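Side-chain contacts in beta-L-arabinobiosidase (Bacteroides thetaiotaomicron, PDB 5MQR), which probably hydrolyses glycosidic linkages of plant pectin, such as those of arabinofuranose units, in a gut bacterium and may also have sialidase activity: residues S808-R813 with F872-T877; A881-A886 with R927-F932; I890-N895 with V905-I910; E931-G936 with Y997-T1002. All coordinates share one frame; numbering follows the deposited sequence.

Contact 1: residues S808-R813 with F872-T877; sequences SISGGR and FETMRT
T874 OG1 donates a hydrogen bond to S810 OG at 2.8 Å. S810 OG is also bonded to E885, so two hydroxyls and a carboxylate form a buried polar chain. R876 runs extended from CG to NE and reaches the other loop with the edge of its guanidinium. It grips one carbonyl side-on. R876 NE lies 3.1 Å from S810 O, with an N-H...O angle of 150°. R876 NH2 bonds the same S810 O at 3.3 Å, from above the carbonyl plane. R876 NH2 also makes a weak bond to I809 O at 3.0 Å. With a leucine here, both carbonyls would probably lose these donors and the loop 808-813 would be held less firmly. The two loops belong to the MGH1-like glycoside hydrolase domain, and 808-813 leads toward helix 820-839. Within that loop S808 OG accepts from G811 N at 2.8 Å, an ST motif. S810 holds OG between its backbone N and carbonyl carbon (chi1 67°), which turns the hydroxyl to T874. The packing beside these hydroxyls is tight, with S810 CB 3.5 Å from T874 CB. T874 CG2 adds a looser contact to S810 CB at 4.0 Å. R819 touches both side chains.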
# COMPACT_ATOMS: atom_id res chain seq x y z
N SER A 808 -38.35 31.55 3.97
CA SER A 808 -38.76 30.17 3.80
C SER A 808 -40.27 30.17 3.54
O SER A 808 -40.95 31.12 3.88
CB SER A 808 -38.43 29.34 5.05
OG SER A 808 -39.30 29.63 6.13
N ILE A 809 -40.76 29.09 2.93
CA ILE A 809 -42.19 28.92 2.70
C ILE A 809 -42.91 28.72 4.04
O ILE A 809 -43.87 29.46 4.33
CB ILE A 809 -42.49 27.75 1.74
CG1 ILE A 809 -41.92 28.08 0.35
CG2 ILE A 809 -44.00 27.51 1.64
CD1 ILE A 809 -41.92 26.92 -0.64
N SER A 810 -42.47 27.76 4.86
CA SER A 810 -43.20 27.49 6.11
C SER A 810 -43.13 28.71 7.02
O SER A 810 -44.06 29.03 7.74
CB SER A 810 -42.69 26.24 6.84
OG SER A 810 -41.38 26.41 7.33
N GLY A 811 -41.99 29.38 6.96
CA GLY A 811 -41.92 30.75 7.31
C GLY A 811 -41.63 31.03 8.76
O GLY A 811 -41.45 30.14 9.61
N GLY A 812 -41.49 32.34 8.94
CA GLY A 812 -41.68 32.97 10.17
C GLY A 812 -40.88 34.20 10.47
O GLY A 812 -40.24 34.18 11.50
N ARG A 813 -40.90 35.27 9.66
CA ARG A 813 -40.30 36.54 10.13
C ARG A 813 -41.16 37.04 11.28
O ARG A 813 -42.36 37.26 11.08
CB ARG A 813 -40.17 37.63 9.05
CG ARG A 813 -39.64 38.98 9.59
CD ARG A 813 -39.26 40.05 8.54
NE ARG A 813 -37.95 39.77 7.94
CZ ARG A 813 -37.74 39.05 6.82
NH1 ARG A 813 -36.49 38.82 6.39
NH2 ARG A 813 -38.76 38.55 6.11
N PHE A 872 -41.69 15.48 8.09
CA PHE A 872 -41.55 16.39 9.22
C PHE A 872 -41.61 17.80 8.71
O PHE A 872 -40.88 18.17 7.81
CB PHE A 872 -40.23 16.20 9.96
CG PHE A 872 -40.17 14.93 10.76
CD1 PHE A 872 -40.88 14.82 11.94
CD2 PHE A 872 -39.39 13.86 10.33
CE1 PHE A 872 -40.83 13.65 12.67
CE2 PHE A 872 -39.32 12.69 11.08
CZ PHE A 872 -40.04 12.59 12.25
N GLU A 873 -42.49 18.60 9.31
CA GLU A 873 -42.77 19.94 8.83
C GLU A 873 -43.02 20.91 9.99
O GLU A 873 -43.36 20.50 11.10
CB GLU A 873 -43.98 19.93 7.89
CG GLU A 873 -43.78 19.09 6.63
CD GLU A 873 -44.99 19.10 5.69
OE1 GLU A 873 -45.95 19.86 5.95
OE2 GLU A 873 -44.96 18.36 4.68
N THR A 874 -42.83 22.18 9.69
CA THR A 874 -43.07 23.28 10.60
C THR A 874 -44.52 23.28 11.03
O THR A 874 -45.41 23.00 10.23
CB THR A 874 -42.78 24.62 9.92
OG1 THR A 874 -41.40 24.69 9.56
CG2 THR A 874 -43.13 25.79 10.82
N MSE A 875 -44.75 23.54 12.31
CA MSE A 875 -46.11 23.61 12.84
C MSE A 875 -46.32 25.09 13.04
O MSE A 875 -45.60 25.74 13.81
CB MSE A 875 -46.13 22.66 14.05
CG MSE A 875 -47.46 22.41 14.74
SE MSE A 875 -48.91 21.78 13.54
CE MSE A 875 -48.34 20.08 12.83
N ARG A 876 -47.26 25.66 12.29
CA ARG A 876 -47.71 27.04 12.53
C ARG A 876 -48.64 27.06 13.75
O ARG A 876 -48.98 26.01 14.30
CB ARG A 876 -48.38 27.65 11.28
CG ARG A 876 -47.47 27.72 10.05
CD ARG A 876 -48.01 28.70 9.02
NE ARG A 876 -47.13 28.87 7.85
CZ ARG A 876 -47.44 28.61 6.58
NH1 ARG A 876 -48.64 28.16 6.21
NH2 ARG A 876 -46.54 28.83 5.63
N THR A 877 -49.03 28.27 14.16
CA THR A 877 -49.90 28.50 15.32
C THR A 877 -51.04 27.48 15.48
O THR A 877 -51.28 27.01 16.58
CB THR A 877 -50.50 29.92 15.25
OG1 THR A 877 -49.46 30.84 14.87
CG2 THR A 877 -51.12 30.33 16.60

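Contact 2: residues A881-A886 with R927-F932; sequences ANVREA and RRHPEF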
# COMPACT_ATOMS: atom_id res chain seq x y z
N ALA A 881 -47.60 23.68 8.36
CA ALA A 881 -47.30 24.59 7.26
C ALA A 881 -47.62 23.94 5.92
O ALA A 881 -47.73 24.67 4.94
CB ALA A 881 -45.86 25.03 7.30
N ASN A 882 -47.76 22.61 5.89
CA ASN A 882 -48.10 21.87 4.68
C ASN A 882 -47.17 22.21 3.53
O ASN A 882 -47.62 22.56 2.43
CB ASN A 882 -49.56 22.12 4.27
CG ASN A 882 -50.54 21.50 5.22
OD1 ASN A 882 -50.34 20.38 5.70
ND2 ASN A 882 -51.62 22.21 5.49
N VAL A 883 -45.87 22.16 3.83
CA VAL A 883 -44.81 22.28 2.85
C VAL A 883 -43.64 21.39 3.27
O VAL A 883 -43.17 21.45 4.42
CB VAL A 883 -44.37 23.75 2.65
CG1 VAL A 883 -43.90 24.41 3.94
CG2 VAL A 883 -43.30 23.85 1.55
N ARG A 884 -43.21 20.53 2.36
CA ARG A 884 -42.03 19.72 2.58
C ARG A 884 -40.80 20.59 2.28
O ARG A 884 -40.65 21.10 1.15
CB ARG A 884 -42.02 18.49 1.67
CG ARG A 884 -43.20 17.55 1.84
CD ARG A 884 -42.94 16.31 0.99
NE ARG A 884 -44.03 15.33 1.04
CZ ARG A 884 -45.20 15.44 0.40
NH1 ARG A 884 -45.49 16.50 -0.34
NH2 ARG A 884 -46.09 14.46 0.53
N GLU A 885 -39.96 20.75 3.30
CA GLU A 885 -38.73 21.55 3.17
C GLU A 885 -37.52 20.70 3.54
O GLU A 885 -37.65 19.66 4.16
CB GLU A 885 -38.80 22.80 4.07
CG GLU A 885 -39.90 23.78 3.69
CD GLU A 885 -40.11 24.88 4.71
OE1 GLU A 885 -40.31 24.59 5.91
OE2 GLU A 885 -40.07 26.06 4.30
N ALA A 886 -36.33 21.18 3.19
CA ALA A 886 -35.10 20.48 3.54
C ALA A 886 -34.96 20.35 5.06
O ALA A 886 -34.36 19.37 5.54
CB ALA A 886 -33.88 21.19 2.96
N ARG A 927 -40.09 21.06 -4.94
CA ARG A 927 -40.28 21.78 -6.21
C ARG A 927 -41.76 21.88 -6.66
O ARG A 927 -42.12 22.82 -7.36
CB ARG A 927 -39.41 21.15 -7.29
CG ARG A 927 -37.93 21.33 -6.97
CD ARG A 927 -37.05 20.61 -7.96
NE ARG A 927 -37.00 21.31 -9.24
CZ ARG A 927 -36.63 20.76 -10.41
NH1 ARG A 927 -36.27 19.48 -10.50
NH2 ARG A 927 -36.63 21.51 -11.50
N ARG A 928 -42.59 20.91 -6.23
CA ARG A 928 -44.04 20.93 -6.49
C ARG A 928 -44.84 22.02 -5.80
O ARG A 928 -45.99 22.26 -6.16
CB ARG A 928 -44.68 19.58 -6.10
CG ARG A 928 -44.67 19.26 -4.60
CD ARG A 928 -45.49 18.01 -4.31
NE ARG A 928 -44.85 16.82 -4.86
CZ ARG A 928 -43.84 16.16 -4.29
NH1 ARG A 928 -43.31 16.56 -3.13
NH2 ARG A 928 -43.35 15.08 -4.88
N HIS A 929 -44.28 22.65 -4.77
CA HIS A 929 -45.06 23.56 -3.98
C HIS A 929 -45.33 24.86 -4.75
O HIS A 929 -44.41 25.45 -5.33
CB HIS A 929 -44.42 23.84 -2.63
CG HIS A 929 -45.38 24.41 -1.64
ND1 HIS A 929 -45.59 25.75 -1.52
CD2 HIS A 929 -46.21 23.81 -0.76
CE1 HIS A 929 -46.52 25.97 -0.61
NE2 HIS A 929 -46.91 24.81 -0.13
N PRO A 930 -46.61 25.31 -4.78
CA PRO A 930 -46.93 26.51 -5.57
C PRO A 930 -46.20 27.78 -5.15
O PRO A 930 -46.04 28.68 -5.97
CB PRO A 930 -48.46 26.68 -5.37
CG PRO A 930 -48.97 25.36 -4.85
CD PRO A 930 -47.81 24.71 -4.15
N GLU A 931 -45.80 27.89 -3.89
CA GLU A 931 -44.96 29.00 -3.44
C GLU A 931 -43.44 28.83 -3.65
O GLU A 931 -42.65 29.68 -3.18
CB GLU A 931 -45.26 29.34 -1.98
CG GLU A 931 -46.73 29.64 -1.69
CD GLU A 931 -46.98 29.86 -0.20
OE1 GLU A 931 -46.14 30.53 0.45
OE2 GLU A 931 -48.03 29.38 0.33
N PHE A 932 -43.02 27.77 -4.35
CA PHE A 932 -41.60 27.52 -4.64
C PHE A 932 -41.01 28.70 -5.39
O PHE A 932 -41.47 29.04 -6.47
CB PHE A 932 -41.43 26.22 -5.47
CG PHE A 932 -39.99 25.86 -5.74
CD1 PHE A 932 -39.34 26.34 -6.88
CD2 PHE A 932 -39.27 25.03 -4.87
CE1 PHE A 932 -38.01 26.00 -7.14
CE2 PHE A 932 -37.95 24.68 -5.14
CZ PHE A 932 -37.32 25.17 -6.27
O HOH W 1 -48.17 25.46 2.36
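V883 and H929 meet where two loops of the MGH1-like glycoside hydrolase domain pass each other near the surface. Loop 927-932 includes a type I beta turn from H929 to F932. The apolar part is a CH-pi contact. V883 CG2 sits over one face of the H929 imidazole, 3.9 Å from the ring centroid and offset toward the rim. V883 places this methyl anti to its own N, and the two side chains cross at about a right angle. P930 CD covers the opposite face of the ring, so the imidazole is sandwiched between a valine and its own neighbour.

In the charged part, two arginines gather round E926. R884 NH1 and R928 NH1, 3.5 Å apart, both form salt bridges to it, and R928 NH1 has a second one to E909. The guanidinium planes are 67° apart. R884 is extended from CG to NE, while R928 bends at chi3 (68°) to bring its end across. R884 NH2 is held further by the carbonyl of H869.

The polar part centres on the imidazole nitrogens. H929 ND1 accepts from E931 N at 3.2 Å, with the donor tilted 32° from the ring plane. This bond within the turn probably helps to fix the ring's rotation. On its other side a water bridges the loops: it donates to A881 O at 2.7 Å and lies 2.9 Å from H929 NE2.

Contact 3: residues I890-N895 with V905-I910; sequences IPWYFN and VAWKEI
W892 and W907 adopt nearly the same first torsion, with CG anti to the carbonyl carbon and beside the backbone N (chi1 -74° and -72°). W892 comes from 890-895 and W907 from 905-910, and the two side chains run antiparallel as they pass. The result is an edge-to-face pair. The edge of W907 points at the face of W892, with the planes at 63°. The six-membered ring of W892 and the five-membered ring of W907 have centroids 4.3 Å apart. W907 NE1 does most of the touching. It stands over the centre of the W892 face and lies 3.4 Å from both W892 CE2 and W892 CD2. Farther along the same edge, W907 CZ2 meets W892 CE3 at 3.6 Å. W892 CB lies in the plane of the W907 ring, at its edge. A906 contributes a methyl: A906 CB lies 4.1 Å from W892 CH2, oblique to the ring.

The short helix that carries W892 ends in a Schellman motif. N895 is its C-prime residue, and N895 N bonds W892 O at 3.1 Å. The indoles belong to a larger aromatic cluster. F961 and Y889 stack on W907, while F961 and Y965 meet W892 edge-to-face. Helix 890-893 packs against helix 820-839 through I890 and P891, and against helix 948-964 through I890 and Y893; W907 touches M958 of the latter.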
# COMPACT_ATOMS: atom_id res chain seq x y z
N ILE A 890 -33.72 17.37 9.06
CA ILE A 890 -32.84 17.67 10.21
C ILE A 890 -33.03 16.71 11.39
O ILE A 890 -32.07 16.38 12.04
CB ILE A 890 -32.94 19.14 10.64
CG1 ILE A 890 -32.42 20.05 9.52
CG2 ILE A 890 -32.08 19.45 11.87
CD1 ILE A 890 -32.66 21.53 9.78
N PRO A 891 -34.25 16.20 11.65
CA PRO A 891 -34.32 15.19 12.71
C PRO A 891 -33.27 14.06 12.59
O PRO A 891 -32.70 13.64 13.61
CB PRO A 891 -35.74 14.64 12.58
CG PRO A 891 -36.51 15.80 12.04
CD PRO A 891 -35.57 16.41 11.04
N TRP A 892 -33.01 13.59 11.36
CA TRP A 892 -31.99 12.55 11.13
C TRP A 892 -30.53 13.01 11.27
O TRP A 892 -29.65 12.19 11.47
CB TRP A 892 -32.17 11.90 9.76
CG TRP A 892 -33.32 11.01 9.73
CD1 TRP A 892 -33.38 9.73 10.20
CD2 TRP A 892 -34.61 11.31 9.22
NE1 TRP A 892 -34.62 9.22 10.00
CE2 TRP A 892 -35.40 10.16 9.39
CE3 TRP A 892 -35.17 12.43 8.60
CZ2 TRP A 892 -36.73 10.09 8.99
CZ3 TRP A 892 -36.51 12.38 8.20
CH2 TRP A 892 -37.27 11.21 8.41
N TYR A 893 -30.28 14.30 11.18
CA TYR A 893 -28.96 14.86 11.54
C TYR A 893 -28.55 14.48 12.97
O TYR A 893 -27.37 14.36 13.26
CB TYR A 893 -28.99 16.39 11.38
CG TYR A 893 -27.67 17.08 11.46
CD1 TYR A 893 -27.12 17.37 12.68
CD2 TYR A 893 -27.02 17.52 10.31
CE1 TYR A 893 -25.89 18.00 12.77
CE2 TYR A 893 -25.81 18.18 10.39
CZ TYR A 893 -25.24 18.42 11.63
OH TYR A 893 -24.03 19.08 11.76
N PHE A 894 -29.53 14.28 13.84
CA PHE A 894 -29.27 13.90 15.23
C PHE A 894 -29.82 12.53 15.57
O PHE A 894 -29.97 12.21 16.74
CB PHE A 894 -29.85 14.97 16.17
CG PHE A 894 -29.43 16.35 15.82
CD1 PHE A 894 -28.24 16.87 16.30
CD2 PHE A 894 -30.20 17.12 14.99
CE1 PHE A 894 -27.83 18.16 15.95
CE2 PHE A 894 -29.80 18.41 14.64
CZ PHE A 894 -28.62 18.93 15.13
N ASN A 895 -30.08 11.72 14.55
CA ASN A 895 -30.69 10.40 14.74
C ASN A 895 -31.93 10.43 15.66
O ASN A 895 -32.13 9.55 16.48
CB ASN A 895 -29.64 9.40 15.26
CG ASN A 895 -28.46 9.25 14.32
OD1 ASN A 895 -28.59 8.67 13.25
ND2 ASN A 895 -27.33 9.78 14.70
N VAL A 905 -40.41 6.87 4.28
CA VAL A 905 -41.01 7.39 3.07
C VAL A 905 -40.62 8.87 2.80
O VAL A 905 -40.53 9.26 1.66
CB VAL A 905 -42.53 7.18 3.09
CG1 VAL A 905 -43.18 8.13 4.06
CG2 VAL A 905 -43.13 7.34 1.71
N ALA A 906 -40.34 9.66 3.84
CA ALA A 906 -39.81 11.03 3.67
C ALA A 906 -38.59 11.13 2.75
O ALA A 906 -38.44 12.08 1.98
CB ALA A 906 -39.48 11.65 5.03
N TRP A 907 -37.73 10.13 2.83
CA TRP A 907 -36.51 10.10 2.05
C TRP A 907 -36.72 9.83 0.56
O TRP A 907 -35.80 10.02 -0.23
CB TRP A 907 -35.53 9.09 2.67
CG TRP A 907 -34.97 9.60 3.94
CD1 TRP A 907 -35.30 9.22 5.19
CD2 TRP A 907 -33.98 10.61 4.07
NE1 TRP A 907 -34.58 9.94 6.12
CE2 TRP A 907 -33.75 10.79 5.45
CE3 TRP A 907 -33.26 11.38 3.15
CZ2 TRP A 907 -32.83 11.72 5.94
CZ3 TRP A 907 -32.35 12.31 3.64
CH2 TRP A 907 -32.13 12.46 5.02
N LYS A 908 -37.93 9.41 0.16
CA LYS A 908 -38.22 9.23 -1.26
C LYS A 908 -38.15 10.55 -2.03
O LYS A 908 -37.87 10.55 -3.22
CB LYS A 908 -39.59 8.58 -1.48
CG LYS A 908 -39.61 7.13 -1.05
CD LYS A 908 -40.91 6.42 -1.42
CE LYS A 908 -40.78 4.93 -1.08
NZ LYS A 908 -41.93 4.12 -1.59
N GLU A 909 -38.37 11.67 -1.33
CA GLU A 909 -38.36 12.98 -1.98
C GLU A 909 -36.98 13.42 -2.46
O GLU A 909 -36.87 14.33 -3.26
CB GLU A 909 -38.98 14.03 -1.07
CG GLU A 909 -40.41 13.71 -0.66
CD GLU A 909 -41.30 13.46 -1.87
OE1 GLU A 909 -41.49 14.42 -2.65
OE2 GLU A 909 -41.80 12.31 -2.05
N ILE A 910 -35.94 12.75 -1.99
CA ILE A 910 -34.60 12.96 -2.49
C ILE A 910 -34.48 12.60 -3.98
O ILE A 910 -33.73 13.24 -4.72
CB ILE A 910 -33.58 12.18 -1.63
CG1 ILE A 910 -33.55 12.71 -0.20
CG2 ILE A 910 -32.17 12.24 -2.20
CD1 ILE A 910 -33.18 14.17 -0.02

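Contact 4: residues E931-G936 with Y997-T1002; sequences EFRTRG and YLDEVT
D999 is the first residue along 997-1002 to engage R933. D999 OD2 takes a salt bridge from R933 NH1 at 2.9 Å. The bond is nearly straight (170°) and lies in the guanidinium plane. R933 NH1 meets D999 OD2 from above the carboxylate plane, and the two planes are 83° apart. The other oxygen is used locally. D999 OD1 accepts from V1001 N at 2.9 Å and from T1002 N, an Asx turn and Asx motif, which probably help to fix the carboxylate that faces R933.

E1000 comes next. It bends at chi2 and meets the same nitrogen, with E1000 OE1 2.8 Å from R933 NH1. That bond uses the syn side of the carboxylate but is less straight (139°). One NH1 therefore serves two carboxylates. The three residues form a salt-bridge network joining two loops of the MGH1-like domain. A methionine in place of R933 would probably leave D999 and E1000 close together without their shared positive charge. E1000 OE2 turns instead to the edge of F932, 3.3 Å from F932 CE1. R933 CG rests over one face of that same ring.

Loop 931-936 runs between strand 921-922 and helix 948-964. Loop 997-1002 runs between strand 991-992 and helix 1022-1029. The backbone of R933 bonds D943 and that of E1000 bonds Y920. Y997 stacks on W947, just before helix 948-964.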
# COMPACT_ATOMS: atom_id res chain seq x y z
N GLU A 931 -45.80 27.89 -3.89
CA GLU A 931 -44.96 29.00 -3.44
C GLU A 931 -43.44 28.83 -3.65
O GLU A 931 -42.65 29.68 -3.18
CB GLU A 931 -45.26 29.34 -1.98
CG GLU A 931 -46.73 29.64 -1.69
CD GLU A 931 -46.98 29.86 -0.20
OE1 GLU A 931 -46.14 30.53 0.45
OE2 GLU A 931 -48.03 29.38 0.33
N PHE A 932 -43.02 27.77 -4.35
CA PHE A 932 -41.60 27.52 -4.64
C PHE A 932 -41.01 28.70 -5.39
O PHE A 932 -41.47 29.04 -6.47
CB PHE A 932 -41.43 26.22 -5.47
CG PHE A 932 -39.99 25.86 -5.74
CD1 PHE A 932 -39.34 26.34 -6.88
CD2 PHE A 932 -39.27 25.03 -4.87
CE1 PHE A 932 -38.01 26.00 -7.14
CE2 PHE A 932 -37.95 24.68 -5.14
CZ PHE A 932 -37.32 25.17 -6.27
N ARG A 933 -39.98 29.31 -4.80
CA ARG A 933 -39.23 30.44 -5.38
C ARG A 933 -40.11 31.55 -5.96
O ARG A 933 -39.95 31.98 -7.10
CB ARG A 933 -38.16 29.96 -6.36
CG ARG A 933 -37.07 29.13 -5.67
CD ARG A 933 -35.85 28.89 -6.57
NE ARG A 933 -35.16 30.14 -6.86
CZ ARG A 933 -34.40 30.39 -7.93
NH1 ARG A 933 -34.17 29.45 -8.86
NH2 ARG A 933 -33.86 31.59 -8.07
N THR A 934 -41.03 32.02 -5.12
CA THR A 934 -41.93 33.12 -5.46
C THR A 934 -41.61 34.41 -4.71
O THR A 934 -42.38 35.36 -4.81
CB THR A 934 -43.40 32.73 -5.16
OG1 THR A 934 -43.51 32.26 -3.80
CG2 THR A 934 -43.90 31.65 -6.14
N ARG A 935 -40.50 34.48 -3.97
CA ARG A 935 -40.19 35.67 -3.17
C ARG A 935 -39.03 36.52 -3.71
O ARG A 935 -38.40 37.26 -2.97
CB ARG A 935 -39.91 35.27 -1.73
CG ARG A 935 -41.14 34.76 -1.02
CD ARG A 935 -40.76 33.88 0.17
NE ARG A 935 -41.93 33.26 0.76
CZ ARG A 935 -42.60 32.24 0.23
NH1 ARG A 935 -42.22 31.69 -0.94
NH2 ARG A 935 -43.66 31.76 0.87
N GLY A 936 -38.78 36.45 -5.02
CA GLY A 936 -37.72 37.24 -5.63
C GLY A 936 -36.39 36.52 -5.60
O GLY A 936 -36.26 35.45 -4.99
N TYR A 997 -25.67 30.80 -2.18
CA TYR A 997 -26.74 29.95 -2.68
C TYR A 997 -26.84 30.06 -4.19
O TYR A 997 -26.34 31.02 -4.77
CB TYR A 997 -28.09 30.31 -2.02
CG TYR A 997 -28.80 31.59 -2.46
CD1 TYR A 997 -28.17 32.83 -2.47
CD2 TYR A 997 -30.15 31.56 -2.78
CE1 TYR A 997 -28.85 33.99 -2.84
CE2 TYR A 997 -30.85 32.70 -3.15
CZ TYR A 997 -30.20 33.92 -3.18
OH TYR A 997 -30.93 35.05 -3.54
N LEU A 998 -27.46 29.06 -4.81
CA LEU A 998 -27.50 28.98 -6.27
C LEU A 998 -28.82 28.48 -6.83
O LEU A 998 -29.62 27.83 -6.14
CB LEU A 998 -26.36 28.07 -6.76
CG LEU A 998 -26.48 26.62 -6.28
CD1 LEU A 998 -26.35 25.65 -7.44
CD2 LEU A 998 -25.49 26.25 -5.18
N ASP A 999 -29.01 28.76 -8.11
CA ASP A 999 -30.19 28.36 -8.84
C ASP A 999 -30.18 26.84 -9.06
O ASP A 999 -29.19 26.28 -9.53
CB ASP A 999 -30.23 29.10 -10.18
CG ASP A 999 -31.51 28.88 -10.93
OD1 ASP A 999 -31.78 27.73 -11.35
OD2 ASP A 999 -32.27 29.84 -11.08
N GLU A 1000 -31.28 26.18 -8.69
CA GLU A 1000 -31.37 24.72 -8.69
C GLU A 1000 -31.38 24.09 -10.09
O GLU A 1000 -30.94 22.94 -10.26
CB GLU A 1000 -32.59 24.24 -7.87
CG GLU A 1000 -33.96 24.32 -8.56
CD GLU A 1000 -34.56 25.73 -8.71
OE1 GLU A 1000 -34.03 26.71 -8.11
OE2 GLU A 1000 -35.59 25.87 -9.43
N VAL A 1001 -31.90 24.84 -11.07
CA VAL A 1001 -31.96 24.40 -12.48
C VAL A 1001 -30.71 24.81 -13.28
O VAL A 1001 -30.23 24.01 -14.09
CB VAL A 1001 -33.22 24.97 -13.19
CG1 VAL A 1001 -33.25 24.63 -14.70
CG2 VAL A 1001 -34.49 24.48 -12.52
N THR A 1002 -30.22 26.04 -13.07
CA THR A 1002 -29.17 26.61 -13.93
C THR A 1002 -27.81 26.54 -13.34
O THR A 1002 -26.88 26.70 -14.07
CB THR A 1002 -29.40 28.08 -14.32
OG1 THR A 1002 -29.28 28.93 -13.18
CG2 THR A 1002 -30.76 28.25 -14.93

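All four contacts lie in the MGH1-like hydrolase domain. Contacts 1 and 3 are buried, contact 4 is partly buried and contact 2 is at the surface. Contact 3 is aromatic and joins a short helix to a nearby turn-like segment. The others join loops: contact 1 through a hydroxyl pair and an arginine on backbone carbonyls, contact 2 through a ring, a water and clustered arginines, contact 4 through a salt-bridge network. Contacts 1 and 2 share the loop between strand 871-872 and helix 890-893. Contacts 2 and 4 share E931 and F932. Contact 3 is nested in the chain loop that contact 2 closes, and the two touch through a salt bridge. Contacts 3 and 4 do not touch; their nearest atoms are about 11 Å apart.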